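Local coordinates for protein glutamate--tRNA ligase (Elizabethkingia anophelis, PDB 6B1Z) that probably attaches glutamate to its cognate tRNA in an ATP-dependent reaction, as a class I glutamyl-tRNA synthetase, at residues Tyr65-Leu70 and Met75-Ser80. Numbering follows the deposited sequence. Where two conformers were deposited one is given.
Sequences YIMEAL and MVPDES
The pyrrolidine ring of Pro77 meets the helix through its CG-CD side, where two side chains come at it from opposite sides of the ring plane, both obliquely. From one side Leu70 presents a methyl, CD1, 4.0 Å from Pro77 CG, the two side chains lying roughly at right angles. From the other comes the terminal methyl of Met67, its CE 4.3 Å from Pro77 CD; the Met67 side chain leaves the helix pointing neither at nor away from the loop and bends at all three torsions, which brings its end nearer. Leu70 also lies against the backbone carbonyl of Met75, its CB 3.6 Å from Met75 O, with both methyls a little farther off. Met75 crosses Leu70 in turn: in the conformer given, a bend at the last torsion (chi3 -67°) brings CE to 3.9 Å from Leu70 CD2. One backbone hydrogen bond ties the two runs together, Met75 N giving its hydrogen to Leu70 O at 3.0 Å. It is almost straight at the hydrogen (178°), though the donor is tilted 30° from the carbonyl plane. Its donor lies five residues after its acceptor, spanning the end of helix 62-73. The contact is buried in the catalytic domain, a Rossmann-type fold as in other class I synthetases. Helix 26-41 packs against Leu70 and Met75 through Ala32, with Leu33 and Tyr36 also on Met75. Leu48 of strand 45-48 touches Met67, Pro77 and Ser80, while backbone hydrogen bonds pair Asp78 with Phe46 and Glu79 with Leu48, laying the outgoing loop along that strand.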
# COMPACT_ATOMS: atom_id res chain seq x y z
N TYR A 65 -9.43 8.07 -5.87
CA TYR A 65 -8.36 7.08 -5.72
C TYR A 65 -8.50 6.29 -4.42
O TYR A 65 -8.36 5.05 -4.41
CB TYR A 65 -7.00 7.80 -5.77
CG TYR A 65 -5.80 6.87 -5.74
CD1 TYR A 65 -5.38 6.27 -4.55
CD2 TYR A 65 -5.08 6.61 -6.90
CE1 TYR A 65 -4.30 5.41 -4.53
CE2 TYR A 65 -3.99 5.76 -6.89
CZ TYR A 65 -3.61 5.17 -5.70
OH TYR A 65 -2.53 4.32 -5.68
N ILE A 66 -8.72 6.98 -3.30
CA ILE A 66 -8.85 6.32 -2.01
C ILE A 66 -10.00 5.32 -2.03
O ILE A 66 -9.85 4.17 -1.62
CB ILE A 66 -9.04 7.36 -0.90
CG1 ILE A 66 -7.75 8.18 -0.73
CG2 ILE A 66 -9.45 6.67 0.40
CD1 ILE A 66 -8.01 9.56 -0.09
N MET A 67 -11.17 5.76 -2.51
CA MET A 67 -12.32 4.86 -2.56
C MET A 67 -12.05 3.66 -3.46
O MET A 67 -12.37 2.52 -3.10
CB MET A 67 -13.58 5.61 -3.02
CG MET A 67 -14.17 6.52 -1.94
SD MET A 67 -14.63 5.63 -0.44
CE MET A 67 -15.90 4.52 -1.06
N GLU A 68 -11.43 3.89 -4.63
CA GLU A 68 -11.14 2.78 -5.54
C GLU A 68 -10.16 1.79 -4.91
O GLU A 68 -10.30 0.58 -5.07
CB GLU A 68 -10.60 3.31 -6.87
CG GLU A 68 -10.40 2.23 -7.93
CD GLU A 68 -9.96 2.79 -9.28
OE1 GLU A 68 -10.06 4.02 -9.49
OE2 GLU A 68 -9.51 2.00 -10.14
N ALA A 69 -9.18 2.30 -4.16
CA ALA A 69 -8.21 1.39 -3.54
C ALA A 69 -8.84 0.59 -2.42
O ALA A 69 -8.60 -0.62 -2.31
CB ALA A 69 -7.01 2.19 -3.01
N LEU A 70 -9.65 1.24 -1.58
CA LEU A 70 -10.35 0.52 -0.53
C LEU A 70 -11.31 -0.51 -1.11
O LEU A 70 -11.43 -1.62 -0.58
CB LEU A 70 -11.11 1.50 0.37
CG LEU A 70 -10.27 2.50 1.16
CD1 LEU A 70 -11.22 3.44 1.91
CD2 LEU A 70 -9.35 1.76 2.13
N MET A 75 -12.41 -3.23 1.70
CA MET A 75 -12.59 -2.58 3.00
C MET A 75 -13.44 -1.31 2.82
O MET A 75 -12.91 -0.20 2.93
CB MET A 75 -11.25 -2.23 3.64
CG MET A 75 -10.25 -3.35 3.68
SD MET A 75 -8.82 -2.87 4.66
CE MET A 75 -8.09 -1.56 3.67
N VAL A 76 -14.73 -1.49 2.57
CA VAL A 76 -15.62 -0.36 2.26
C VAL A 76 -16.03 0.33 3.56
O VAL A 76 -16.51 -0.34 4.49
CB VAL A 76 -16.84 -0.85 1.49
CG1 VAL A 76 -17.76 0.32 1.17
CG2 VAL A 76 -16.43 -1.59 0.20
N PRO A 77 -15.89 1.65 3.64
CA PRO A 77 -16.29 2.36 4.86
C PRO A 77 -17.79 2.25 5.14
O PRO A 77 -18.62 2.23 4.23
CB PRO A 77 -15.89 3.81 4.58
CG PRO A 77 -14.83 3.71 3.51
CD PRO A 77 -15.23 2.54 2.68
N ASP A 78 -18.11 2.21 6.43
CA ASP A 78 -19.51 2.26 6.86
C ASP A 78 -20.10 3.66 6.75
O ASP A 78 -21.32 3.81 6.55
CB ASP A 78 -19.61 1.77 8.31
CG ASP A 78 -19.14 0.35 8.49
OD1 ASP A 78 -19.67 -0.54 7.78
OD2 ASP A 78 -18.23 0.10 9.31
N GLU A 79 -19.26 4.68 6.90
CA GLU A 79 -19.63 6.09 6.82
C GLU A 79 -18.56 6.78 5.99
O GLU A 79 -17.37 6.52 6.20
CB GLU A 79 -19.73 6.72 8.21
CG GLU A 79 -20.76 6.02 9.10
CD GLU A 79 -20.75 6.47 10.55
OE1 GLU A 79 -20.33 7.62 10.85
OE2 GLU A 79 -21.19 5.66 11.40
N SER A 80 -18.98 7.62 5.03
CA SER A 80 -18.05 8.23 4.08
C SER A 80 -18.80 9.27 3.26
O SER A 80 -20.04 9.31 3.30
CB SER A 80 -17.43 7.18 3.16
OG SER A 80 -18.43 6.65 2.31